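Local structure of D-glycerate 3-kinase (Cryptococcus neoformans var. grubii serotype A, 6CKG) at residues V21-G26 with R322-T327; H62-L67 with V176-G181; V95-S100 with A113-L118; P105-R110 with H229-N234. The protein probably phosphorylates D-glycerate at its 3-hydroxyl group using ATP, as expected of a P-loop kinase. All coordinates share one frame; numbering follows the deposited sequence.

Contact 1 of 4, residues V21-G26 with R322-T327; sequences VQQTAG and REIVGT
At the antiparallel edge of the central mixed sheet, Ile324 and Thr327 of strand 324-329 meet Gln23 on the N-terminal helix 19-38. The carboxamide end of the glutamine does all the touching: its OE1 approaches methyl CG2 of Thr327 at 3.8 Å, and its NE2 approaches methyl CD1 of Ile324 at 4.1 Å. The amide only brushes the strand, its two polar atoms each near a methyl group. Gln23 gets this far because CG lies beside the backbone N and the chain then runs out straight (chi2 -179°), directing the amide at the strand. Ile324 reaches toward it from the opposite direction, CD1 leading, while Thr327 lies at a slant to it. The strand 324-329 closes one side of the sheet and pairs antiparallel with strand 313-318. A classic beta bulge interrupts this pairing, as Val325 and Gly326 both face Ile317 between the two residues that touch the helix. Phe316 of strand 313-318 touches Gln23, Ile324 and Thr327 alike, linking helix and edge strand through an aromatic side chain. The contact is small, burying 88 Å² in all, and lies at the protein surface, with Gln23 and Thr327 exposed; the nearest CA atoms, those of Gln23 and Thr327, are 10.0 Å apart.

Contact 2 of 4, residues H62-L67 with V176-G181; sequences HLTGLL and VVIFEG. With EDO (1,2-ethanediol), chain D.
The carboxylate of Glu180 is approached at OE2 by Thr64, whereas one face of the His62 ring carries the backbone N of Gly65, 3.5 Å above the plane and offset toward the rim; a bound ethanediol meets that ring obliquely. Thr64 OG1 gives a weak hydrogen bond to Glu180 OE2 at 3.3 Å, although the position of the hydroxyl is less certain. The firmer partner of OE2 is Ser83 OG, on strand 79-83. At the other carboxylate oxygen, O2 of the ethanediol, probably from the crystallisation liquor, donates to Glu180 OE1 at 3.3 Å. The glutamate chain bends at chi2 (124°), which brings OE2 to the Thr64 hydroxyl, the two side chains meeting at a slant. Below this polar end, Thr64 CG2 packs on Glu180 CB at 4.0 Å and on Ile178 CG2 at 4.2 Å; deeper still, Leu67 CD2 meets Ile178 CD1 at 4.2 Å, the two side chains crossing near a right angle. His62 is the N-cap of helix 63-75, which follows the P-loop (Walker A) sequence. Its first residues, 63-67, run nearly antiparallel (164°) to strand 176-180, which lies between strands 79-83 and 48-53, while Thr24 of helix 19-38 touches Leu63 and Leu67.

Contact 3 of 4, residues V95-S100 with A113-L118; sequences VKLSQS and AGTHDL
Leu97 of helix 91-100 rests one methyl, CD2, on the backbone of the loop that leads into helix 118-129. This is a helix-to-loop contact within the connection between those two helices, a loop that ends in an Asp117 N-cap. The methyl comes within 3.3 Å of Gly114 O and 3.9 Å of Gly114 C, so it lies against the side of the Gly114 carbonyl oxygen, and it also meets Thr115 CG2 at 4.0 Å. With CG swung to the far side of CB from the backbone N (chi1 173°), the leucine extends from the helix surface to the loop. Contact between the segments rests on this one side chain, burying 86 Å² in all.

In the next shell, polar bonds hold the loop in shape. Gly114 adopts a positive phi (112°) and its N is hydrogen-bonded to Tyr238 OH, which also bonds His116 ND1. Thr115 turns its hydroxyl away from the leucine: OG1 bonds Pro112 O and Gly111 N within the loop itself, leaving CG2 for the apolar contact. The same OG1 lies 3.9 Å above one face of the His116 ring, offset toward its rim, while that ring meets the ring of Tyr88 with planes nearly parallel. Farther on, Asp117 caps helix 118-129, OD1 taking Leu120 N and OD2 forming a salt bridge with Arg163.

On the helix side, Ser98 OG bonds Leu107 O of the connecting loop. Ser100 OG donates to Leu97 O at 2.8 Å, tilted 26° from the carbonyl plane.

Contact 4 of 4, residues P105-R110 with H229-N234; sequences PLLNGR and HSINQN
Ile231 of helix 225-236 sets its terminal methyl against two successive leucines of the loop between helices 91-100 and 118-129, and this is the tight part of the contact. Its CD1 lies 3.6 Å from Leu107 CD2 and 3.9 Å from Leu107 CG, and is 4.0 Å from Leu106 CB. Leu106 CD1 meets the stem of the isoleucine, Ile231 CG1, at 4.0 Å. The two leucines approach differently: Leu107 slides past Ile231 in the opposite direction, whereas Leu106 crosses it near a right angle. Phe298 of helix 281-298 also touches Ile231. One helical turn on, Asn234 and Leu107 approach from opposite directions, ND2 standing 3.7 Å from Leu107 CD2 and 4.0 Å from Leu107 CD1. That nitrogen meets the methyls while bonding to a polar partner outside the pair, Ala113 O.

Looser ground begins where the loop turns to solvent. Pro105 and Asn108 are exposed and do not touch the helix segment, although the Asn108 side chain touches Arg290 of helix 281-298. Arg290 NH2 bonds Arg110 O, tying down the far end of the loop, while Arg110 NH1 bonds Gly159 O. The whole is an irregular loop laid on a helix: Leu107 spans Ile231 and Asn234, i and i+3 on one face of helix 225-236, and Leu106 packs on Ile231 alone.

In the fold
Contact 1 joins the two ends of the modelled chain, and contacts 2, 3 and 4 all lie within the loop it closes. Contacts 1 and 2, with centres about 13 Å apart, share one mixed sheet, that of the P-loop kinase core, and touch through helices 19-38 and 63-75. Contacts 3 and 4, their own centres about 8 Å apart, both draw on the connection between helices 91-100 and 118-129, contact 4 adding helix 225-236. Contact 3 is nested inside contact 2, whereas contact 4 crosses both along the sequence. Contacts 3 and 4 lie among helices and loops on the other side of the chain's centre from the sheet contacts, contacts 2 and 3 being about 25 Å apart between centres.

Contact 1 of 4, residues V21-G26 with R322-T327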
loop_
_atom_site.group_PDB
_atom_site.type_symbol
_atom_site.label_atom_id
_atom_site.label_comp_id
_atom_site.label_asym_id
_atom_site.label_seq_id
_atom_site.Cartn_x
_atom_site.Cartn_y
_atom_site.Cartn_z
ATOM N N VAL A 21 16.674 -0.263 -6.021
ATOM C CA VAL A 21 17.032 0.121 -4.657
ATOM C C VAL A 21 17.926 1.358 -4.676
ATOM O O VAL A 21 17.663 2.342 -3.976
ATOM C CB VAL A 21 17.701 -1.055 -3.921
ATOM C CG1 VAL A 21 18.500 -0.557 -2.707
ATOM C CG2 VAL A 21 16.665 -2.066 -3.494
ATOM N N GLN A 22 18.977 1.338 -5.504
ATOM C CA GLN A 22 19.895 2.477 -5.580
ATOM C C GLN A 22 19.184 3.740 -6.045
ATOM O O GLN A 22 19.424 4.834 -5.517
ATOM C CB GLN A 22 21.053 2.174 -6.532
ATOM C CG GLN A 22 21.921 1.011 -6.119
ATOM C CD GLN A 22 23.152 0.884 -6.993
ATOM O OE1 GLN A 22 23.390 1.714 -7.875
ATOM N NE2 GLN A 22 23.946 -0.157 -6.752
ATOM N N GLN A 23 18.333 3.617 -7.061
ATOM C CA GLN A 23 17.637 4.791 -7.561
ATOM C C GLN A 23 16.647 5.315 -6.533
ATOM O O GLN A 23 16.506 6.532 -6.369
ATOM C CB GLN A 23 16.935 4.462 -8.881
ATOM C CG GLN A 23 17.901 4.326 -10.047
ATOM C CD GLN A 23 17.186 4.022 -11.341
ATOM O OE1 GLN A 23 16.279 4.748 -11.741
ATOM N NE2 GLN A 23 17.572 2.930 -11.990
ATOM N N THR A 24 15.954 4.417 -5.827
ATOM C CA THR A 24 15.029 4.863 -4.789
ATOM C C THR A 24 15.773 5.535 -3.641
ATOM O O THR A 24 15.298 6.534 -3.084
ATOM C CB THR A 24 14.197 3.694 -4.271
ATOM O OG1 THR A 24 13.490 3.087 -5.362
ATOM C CG2 THR A 24 13.194 4.187 -3.252
ATOM N N ALA A 25 16.958 5.018 -3.300
ATOM C CA ALA A 25 17.783 5.646 -2.273
ATOM C C ALA A 25 18.173 7.062 -2.669
ATOM O O ALA A 25 18.106 7.986 -1.848
ATOM C CB ALA A 25 19.034 4.804 -2.017
ATOM N N GLY A 26 18.620 7.252 -3.917
ATOM C CA GLY A 26 18.957 8.596 -4.365
ATOM C C GLY A 26 17.792 9.557 -4.207
ATOM O O GLY A 26 17.961 10.686 -3.734
ATOM N N ARG A 322 10.112 -7.773 -14.129
ATOM C CA ARG A 322 10.327 -6.802 -13.059
ATOM C C ARG A 322 11.535 -5.916 -13.316
ATOM O O ARG A 322 12.024 -5.258 -12.397
ATOM C CB ARG A 322 10.457 -7.488 -11.694
ATOM C CG ARG A 322 9.279 -8.380 -11.354
ATOM C CD ARG A 322 9.520 -9.114 -10.048
ATOM N NE ARG A 322 8.354 -9.893 -9.627
ATOM C CZ ARG A 322 8.122 -11.151 -9.994
ATOM N NH1 ARG A 322 7.039 -11.778 -9.554
ATOM N NH2 ARG A 322 8.974 -11.780 -10.798
ATOM N N GLU A 323 12.014 -5.877 -14.554
ATOM C CA GLU A 323 13.120 -5.003 -14.913
ATOM C C GLU A 323 12.598 -3.605 -15.210
ATOM O O GLU A 323 11.566 -3.442 -15.860
ATOM C CB GLU A 323 13.858 -5.559 -16.128
ATOM C CG GLU A 323 14.416 -6.948 -15.911
ATOM C CD GLU A 323 14.726 -7.667 -17.208
ATOM O OE1 GLU A 323 14.278 -7.198 -18.278
ATOM O OE2 GLU A 323 15.416 -8.708 -17.151
ATOM N N ILE A 324 13.307 -2.593 -14.718
ATOM C CA ILE A 324 12.911 -1.218 -14.994
ATOM C C ILE A 324 13.053 -0.965 -16.490
ATOM O O ILE A 324 14.120 -1.183 -17.071
ATOM C CB ILE A 324 13.756 -0.231 -14.180
ATOM C CG1 ILE A 324 13.470 -0.409 -12.696
ATOM C CG2 ILE A 324 13.489 1.211 -14.621
ATOM C CD1 ILE A 324 14.499 0.254 -11.823
ATOM N N VAL A 325 11.970 -0.527 -17.123
ATOM C CA VAL A 325 12.019 -0.115 -18.521
ATOM C C VAL A 325 11.791 1.376 -18.700
ATOM O O VAL A 325 12.019 1.890 -19.804
ATOM C CB VAL A 325 11.021 -0.917 -19.386
ATOM C CG1 VAL A 325 11.414 -2.393 -19.409
ATOM C CG2 VAL A 325 9.610 -0.749 -18.867
ATOM N N GLY A 326 11.359 2.086 -17.664
ATOM C CA GLY A 326 11.273 3.531 -17.722
ATOM C C GLY A 326 11.048 4.106 -16.342
ATOM O O GLY A 326 10.605 3.413 -15.422
ATOM N N THR A 327 11.383 5.384 -16.202
ATOM C CA THR A 327 11.090 6.110 -14.978
ATOM C C THR A 327 10.436 7.429 -15.335
ATOM O O THR A 327 10.699 8.010 -16.394
ATOM C CB THR A 327 12.346 6.377 -14.125
ATOM O OG1 THR A 327 13.274 7.161 -14.883
ATOM C CG2 THR A 327 12.992 5.074 -13.701
#

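Contact 2 of 4, residues H62-L67 with V176-G181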
loop_
_atom_site.group_PDB
_atom_site.type_symbol
_atom_site.label_atom_id
_atom_site.label_comp_id
_atom_site.label_asym_id
_atom_site.label_seq_id
_atom_site.Cartn_x
_atom_site.Cartn_y
_atom_site.Cartn_z
ATOM N N HIS A 62 12.378 -7.625 -2.438
ATOM C CA HIS A 62 11.672 -6.535 -3.096
ATOM C C HIS A 62 12.118 -5.211 -2.490
ATOM O O HIS A 62 12.848 -5.174 -1.496
ATOM C CB HIS A 62 10.156 -6.696 -2.952
ATOM C CG HIS A 62 9.689 -6.676 -1.532
ATOM N ND1 HIS A 62 8.870 -5.689 -1.029
ATOM C CD2 HIS A 62 9.941 -7.520 -0.502
ATOM C CE1 HIS A 62 8.627 -5.933 0.246
ATOM N NE2 HIS A 62 9.268 -7.035 0.592
ATOM N N LEU A 63 11.633 -4.118 -3.082
ATOM C CA LEU A 63 12.149 -2.786 -2.777
ATOM C C LEU A 63 12.082 -2.483 -1.286
ATOM O O LEU A 63 13.113 -2.236 -0.643
ATOM C CB LEU A 63 11.376 -1.743 -3.577
ATOM C CG LEU A 63 11.670 -0.299 -3.227
ATOM C CD1 LEU A 63 13.149 0.009 -3.506
ATOM C CD2 LEU A 63 10.736 0.609 -4.033
ATOM N N THR A 64 10.880 -2.525 -0.708
ATOM C CA THR A 64 10.723 -2.140 0.693
ATOM C C THR A 64 11.322 -3.157 1.661
ATOM O O THR A 64 11.473 -2.846 2.849
ATOM C CB THR A 64 9.239 -1.908 1.009
ATOM O OG1 THR A 64 8.502 -3.114 0.796
ATOM C CG2 THR A 64 8.664 -0.823 0.102
ATOM N N GLY A 65 11.686 -4.349 1.185
ATOM C CA GLY A 65 12.420 -5.277 2.024
ATOM C C GLY A 65 13.901 -4.976 2.108
ATOM O O GLY A 65 14.524 -5.238 3.137
ATOM N N LEU A 66 14.483 -4.424 1.039
ATOM C CA LEU A 66 15.906 -4.120 0.955
ATOM C C LEU A 66 16.235 -2.671 1.267
ATOM O O LEU A 66 17.298 -2.398 1.827
ATOM C CB LEU A 66 16.428 -4.433 -0.452
ATOM C CG LEU A 66 16.285 -5.879 -0.919
ATOM C CD1 LEU A 66 16.539 -5.974 -2.408
ATOM C CD2 LEU A 66 17.240 -6.777 -0.136
ATOM N N LEU A 67 15.349 -1.745 0.913
ATOM C CA LEU A 67 15.674 -0.327 1.016
ATOM C C LEU A 67 16.006 0.134 2.430
ATOM O O LEU A 67 16.961 0.919 2.573
ATOM C CB LEU A 67 14.524 0.508 0.439
ATOM C CG LEU A 67 14.646 2.035 0.496
ATOM C CD1 LEU A 67 15.831 2.517 -0.339
ATOM C CD2 LEU A 67 13.353 2.686 0.011
ATOM N N VAL A 176 13.420 8.774 8.236
ATOM C CA VAL A 176 12.535 8.426 7.125
ATOM C C VAL A 176 11.553 7.374 7.604
ATOM O O VAL A 176 11.949 6.401 8.250
ATOM C CB VAL A 176 13.331 7.896 5.916
ATOM C CG1 VAL A 176 12.387 7.385 4.815
ATOM C CG2 VAL A 176 14.277 8.971 5.378
ATOM N N VAL A 177 10.275 7.569 7.291
ATOM C CA VAL A 177 9.244 6.552 7.458
ATOM C C VAL A 177 8.858 6.057 6.074
ATOM O O VAL A 177 8.484 6.855 5.205
ATOM C CB VAL A 177 8.022 7.097 8.217
ATOM C CG1 VAL A 177 6.841 6.088 8.176
ATOM C CG2 VAL A 177 8.403 7.405 9.672
ATOM N N ILE A 178 8.997 4.753 5.853
ATOM C CA ILE A 178 8.468 4.107 4.659
ATOM C C ILE A 178 7.069 3.595 5.000
ATOM O O ILE A 178 6.903 2.784 5.923
ATOM C CB ILE A 178 9.380 2.962 4.190
ATOM C CG1 ILE A 178 10.818 3.445 3.989
ATOM C CG2 ILE A 178 8.837 2.326 2.899
ATOM C CD1 ILE A 178 10.968 4.464 2.911
ATOM N N PHE A 179 6.059 4.078 4.279
ATOM C CA PHE A 179 4.666 3.658 4.488
ATOM C C PHE A 179 4.164 3.047 3.183
ATOM O O PHE A 179 3.842 3.771 2.234
ATOM C CB PHE A 179 3.801 4.836 4.937
ATOM C CG PHE A 179 2.303 4.503 5.069
ATOM C CD1 PHE A 179 1.876 3.215 5.363
ATOM C CD2 PHE A 179 1.345 5.493 4.881
ATOM C CE1 PHE A 179 0.500 2.914 5.471
ATOM C CE2 PHE A 179 -0.020 5.208 4.995
ATOM C CZ PHE A 179 -0.434 3.908 5.302
ATOM N N GLU A 180 4.124 1.718 3.119
ATOM C CA GLU A 180 3.909 1.006 1.870
ATOM C C GLU A 180 2.610 0.210 1.899
ATOM O O GLU A 180 2.096 -0.155 2.961
ATOM C CB GLU A 180 5.066 0.057 1.577
ATOM C CG GLU A 180 5.328 -0.923 2.682
ATOM C CD GLU A 180 5.276 -2.346 2.194
ATOM O OE1 GLU A 180 4.609 -2.593 1.164
ATOM O OE2 GLU A 180 5.899 -3.214 2.842
ATOM N N GLY A 181 2.093 -0.080 0.711
ATOM C CA GLY A 181 0.845 -0.812 0.623
ATOM C C GLY A 181 0.357 -0.980 -0.795
ATOM O O GLY A 181 0.598 -0.115 -1.637
HETATM C C1 EDO D . 6.049 -3.041 -3.794
HETATM O O1 EDO D . 5.269 -3.864 -4.668
HETATM C C2 EDO D . 5.558 -3.173 -2.355
HETATM O O2 EDO D . 4.601 -2.148 -2.059
#

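Contact 3 of 4, residues V95-S100 with A113-L118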
loop_
_atom_site.group_PDB
_atom_site.type_symbol
_atom_site.label_atom_id
_atom_site.label_comp_id
_atom_site.label_asym_id
_atom_site.label_seq_id
_atom_site.Cartn_x
_atom_site.Cartn_y
_atom_site.Cartn_z
ATOM N N VAL A 95 -15.047 -9.414 11.247
ATOM C CA VAL A 95 -16.290 -10.179 11.281
ATOM C C VAL A 95 -17.482 -9.235 11.394
ATOM O O VAL A 95 -18.488 -9.403 10.700
ATOM C CB VAL A 95 -16.253 -11.208 12.425
ATOM C CG1 VAL A 95 -17.641 -11.819 12.691
ATOM C CG2 VAL A 95 -15.250 -12.302 12.104
ATOM N N LYS A 96 -17.369 -8.206 12.241
ATOM C CA LYS A 96 -18.439 -7.223 12.365
ATOM C C LYS A 96 -18.690 -6.528 11.040
ATOM O O LYS A 96 -19.844 -6.349 10.640
ATOM C CB LYS A 96 -18.105 -6.203 13.454
ATOM C CG LYS A 96 -18.284 -6.752 14.869
ATOM C CD LYS A 96 -17.832 -5.768 15.931
ATOM C CE LYS A 96 -18.109 -6.331 17.342
ATOM N NZ LYS A 96 -17.377 -5.586 18.403
ATOM N N LEU A 97 -17.618 -6.165 10.331
ATOM C CA LEU A 97 -17.754 -5.531 9.022
ATOM C C LEU A 97 -18.441 -6.460 8.032
ATOM O O LEU A 97 -19.377 -6.056 7.333
ATOM C CB LEU A 97 -16.375 -5.108 8.504
ATOM C CG LEU A 97 -16.291 -4.574 7.075
ATOM C CD1 LEU A 97 -17.130 -3.312 6.948
ATOM C CD2 LEU A 97 -14.844 -4.316 6.726
ATOM N N SER A 98 -17.991 -7.716 7.956
ATOM C CA SER A 98 -18.622 -8.668 7.047
ATOM C C SER A 98 -20.105 -8.805 7.350
ATOM O O SER A 98 -20.931 -8.803 6.433
ATOM C CB SER A 98 -17.934 -10.033 7.131
ATOM O OG SER A 98 -16.611 -9.953 6.616
ATOM N N GLN A 99 -20.460 -8.898 8.636
ATOM C CA GLN A 99 -21.856 -9.102 9.022
ATOM C C GLN A 99 -22.720 -7.897 8.696
ATOM O O GLN A 99 -23.923 -8.049 8.468
ATOM C CB GLN A 99 -21.971 -9.388 10.514
ATOM C CG GLN A 99 -21.434 -10.716 10.977
ATOM C CD GLN A 99 -21.532 -10.837 12.478
ATOM O OE1 GLN A 99 -21.814 -9.850 13.169
ATOM N NE2 GLN A 99 -21.309 -12.042 12.997
ATOM N N SER A 100 -22.141 -6.698 8.686
ATOM C CA SER A 100 -22.915 -5.504 8.380
ATOM C C SER A 100 -23.095 -5.289 6.884
ATOM O O SER A 100 -23.880 -4.420 6.488
ATOM C CB SER A 100 -22.246 -4.275 9.010
ATOM O OG SER A 100 -21.000 -3.998 8.406
ATOM N N ALA A 113 -10.355 -1.446 0.589
ATOM C CA ALA A 113 -10.713 -0.287 1.391
ATOM C C ALA A 113 -11.906 -0.595 2.281
ATOM O O ALA A 113 -12.945 -1.083 1.815
ATOM C CB ALA A 113 -11.019 0.909 0.474
ATOM N N GLY A 114 -11.745 -0.305 3.572
ATOM C CA GLY A 114 -12.714 -0.628 4.597
ATOM C C GLY A 114 -12.238 -1.691 5.569
ATOM O O GLY A 114 -12.748 -1.759 6.696
ATOM N N THR A 115 -11.285 -2.527 5.162
ATOM C CA THR A 115 -10.822 -3.637 5.984
ATOM C C THR A 115 -9.566 -3.294 6.795
ATOM O O THR A 115 -8.947 -4.194 7.361
ATOM C CB THR A 115 -10.558 -4.868 5.109
ATOM O OG1 THR A 115 -9.451 -4.615 4.232
ATOM C CG2 THR A 115 -11.826 -5.253 4.266
ATOM N N HIS A 116 -9.190 -2.017 6.866
ATOM C CA HIS A 116 -8.046 -1.562 7.647
ATOM C C HIS A 116 -8.528 -0.750 8.835
ATOM O O HIS A 116 -9.597 -0.130 8.798
ATOM C CB HIS A 116 -7.072 -0.720 6.791
ATOM C CG HIS A 116 -6.596 -1.438 5.572
ATOM N ND1 HIS A 116 -7.192 -1.277 4.338
ATOM C CD2 HIS A 116 -5.624 -2.366 5.404
ATOM C CE1 HIS A 116 -6.598 -2.065 3.459
ATOM N NE2 HIS A 116 -5.649 -2.743 4.079
ATOM N N ASP A 117 -7.732 -0.778 9.903
ATOM C CA ASP A 117 -8.052 -0.071 11.141
ATOM C C ASP A 117 -7.523 1.347 10.982
ATOM O O ASP A 117 -6.350 1.630 11.240
ATOM C CB ASP A 117 -7.426 -0.794 12.322
ATOM C CG ASP A 117 -7.819 -0.215 13.655
ATOM O OD1 ASP A 117 -8.133 0.989 13.749
ATOM O OD2 ASP A 117 -7.792 -0.992 14.626
ATOM N N LEU A 118 -8.392 2.251 10.554
ATOM C CA LEU A 118 -7.934 3.601 10.241
ATOM C C LEU A 118 -7.554 4.404 11.488
ATOM O O LEU A 118 -6.577 5.161 11.429
ATOM C CB LEU A 118 -8.986 4.348 9.408
ATOM C CG LEU A 118 -9.113 3.811 7.977
ATOM C CD1 LEU A 118 -10.313 4.447 7.266
ATOM C CD2 LEU A 118 -7.839 4.086 7.203
#

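Contact 4 of 4, residues P105-R110 with H229-N234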
loop_
_atom_site.group_PDB
_atom_site.type_symbol
_atom_site.label_atom_id
_atom_site.label_comp_id
_atom_site.label_asym_id
_atom_site.label_seq_id
_atom_site.Cartn_x
_atom_site.Cartn_y
_atom_site.Cartn_z
ATOM N N PRO A 105 -19.270 -9.079 -1.504
ATOM C CA PRO A 105 -18.202 -10.086 -1.460
ATOM C C PRO A 105 -16.829 -9.508 -1.198
ATOM O O PRO A 105 -15.953 -10.221 -0.693
ATOM C CB PRO A 105 -18.270 -10.722 -2.854
ATOM C CG PRO A 105 -18.877 -9.659 -3.718
ATOM C CD PRO A 105 -19.894 -8.990 -2.836
ATOM N N LEU A 106 -16.594 -8.244 -1.555
ATOM C CA LEU A 106 -15.278 -7.663 -1.327
ATOM C C LEU A 106 -15.014 -7.392 0.151
ATOM O O LEU A 106 -13.849 -7.358 0.561
ATOM C CB LEU A 106 -15.129 -6.382 -2.162
ATOM C CG LEU A 106 -15.118 -6.665 -3.664
ATOM C CD1 LEU A 106 -14.861 -5.397 -4.526
ATOM C CD2 LEU A 106 -14.077 -7.755 -3.945
ATOM N N LEU A 107 -16.059 -7.236 0.965
ATOM C CA LEU A 107 -15.889 -6.992 2.391
ATOM C C LEU A 107 -16.065 -8.249 3.237
ATOM O O LEU A 107 -16.143 -8.154 4.471
ATOM C CB LEU A 107 -16.852 -5.899 2.852
ATOM C CG LEU A 107 -16.660 -4.555 2.140
ATOM C CD1 LEU A 107 -17.791 -3.586 2.468
ATOM C CD2 LEU A 107 -15.286 -3.951 2.511
ATOM N N ASN A 108 -16.115 -9.424 2.622
ATOM C CA ASN A 108 -16.321 -10.631 3.405
ATOM C C ASN A 108 -15.010 -11.177 3.958
ATOM O O ASN A 108 -14.988 -12.282 4.505
ATOM C CB ASN A 108 -17.066 -11.691 2.579
ATOM C CG ASN A 108 -16.214 -12.297 1.475
ATOM O OD1 ASN A 108 -15.039 -11.959 1.311
ATOM N ND2 ASN A 108 -16.802 -13.217 0.724
ATOM N N GLY A 109 -13.932 -10.419 3.823
ATOM C CA GLY A 109 -12.626 -10.746 4.381
ATOM C C GLY A 109 -11.697 -9.583 4.119
ATOM O O GLY A 109 -12.057 -8.624 3.433
ATOM N N ARG A 110 -10.478 -9.691 4.659
ATOM C CA ARG A 110 -9.496 -8.621 4.540
ATOM C C ARG A 110 -9.145 -8.337 3.081
ATOM O O ARG A 110 -9.223 -9.209 2.208
ATOM C CB ARG A 110 -8.205 -8.983 5.287
ATOM C CG ARG A 110 -7.394 -10.076 4.608
ATOM C CD ARG A 110 -6.250 -10.586 5.501
ATOM N NE ARG A 110 -5.370 -11.482 4.758
ATOM C CZ ARG A 110 -5.168 -12.766 5.042
ATOM N NH1 ARG A 110 -5.760 -13.329 6.089
ATOM N NH2 ARG A 110 -4.351 -13.487 4.284
ATOM N N HIS A 229 -19.432 0.890 -5.239
ATOM C CA HIS A 229 -19.643 2.174 -4.573
ATOM C C HIS A 229 -19.251 2.107 -3.099
ATOM O O HIS A 229 -18.717 3.081 -2.553
ATOM C CB HIS A 229 -21.106 2.602 -4.711
ATOM C CG HIS A 229 -21.435 3.286 -6.013
ATOM N ND1 HIS A 229 -20.827 4.455 -6.418
ATOM C CD2 HIS A 229 -22.353 2.992 -6.970
ATOM C CE1 HIS A 229 -21.334 4.839 -7.579
ATOM N NE2 HIS A 229 -22.265 3.968 -7.935
ATOM N N SER A 230 -19.537 0.970 -2.436
ATOM C CA SER A 230 -19.166 0.797 -1.031
ATOM C C SER A 230 -17.655 0.882 -0.836
ATOM O O SER A 230 -17.174 1.567 0.070
ATOM C CB SER A 230 -19.692 -0.540 -0.504
ATOM O OG SER A 230 -21.105 -0.596 -0.586
ATOM N N ILE A 231 -16.888 0.175 -1.669
ATOM C CA ILE A 231 -15.431 0.268 -1.549
ATOM C C ILE A 231 -14.968 1.703 -1.792
ATOM O O ILE A 231 -14.091 2.221 -1.083
ATOM C CB ILE A 231 -14.748 -0.715 -2.515
ATOM C CG1 ILE A 231 -15.258 -2.140 -2.281
ATOM C CG2 ILE A 231 -13.214 -0.629 -2.373
ATOM C CD1 ILE A 231 -15.043 -2.644 -0.841
ATOM N N ASN A 232 -15.555 2.363 -2.795
ATOM C CA ASN A 232 -15.243 3.763 -3.094
ATOM C C ASN A 232 -15.487 4.651 -1.880
ATOM O O ASN A 232 -14.650 5.492 -1.529
ATOM C CB ASN A 232 -16.103 4.234 -4.279
ATOM C CG ASN A 232 -15.711 5.613 -4.803
ATOM O OD1 ASN A 232 -14.536 5.902 -4.981
ATOM N ND2 ASN A 232 -16.707 6.467 -5.062
ATOM N N GLN A 233 -16.657 4.507 -1.252
ATOM C CA GLN A 233 -16.984 5.295 -0.070
ATOM C C GLN A 233 -16.036 4.987 1.081
ATOM O O GLN A 233 -15.655 5.886 1.843
ATOM C CB GLN A 233 -18.424 5.012 0.354
ATOM C CG GLN A 233 -19.013 6.084 1.243
ATOM C CD GLN A 233 -19.271 7.362 0.478
ATOM O OE1 GLN A 233 -19.584 7.322 -0.711
ATOM N NE2 GLN A 233 -19.126 8.503 1.145
ATOM N N ASN A 234 -15.677 3.711 1.242
ATOM C CA ASN A 234 -14.666 3.337 2.223
ATOM C C ASN A 234 -13.348 4.051 1.952
ATOM O O ASN A 234 -12.693 4.524 2.883
ATOM C CB ASN A 234 -14.456 1.824 2.209
ATOM C CG ASN A 234 -15.641 1.064 2.773
ATOM O OD1 ASN A 234 -16.613 1.657 3.231
ATOM N ND2 ASN A 234 -15.574 -0.252 2.712
#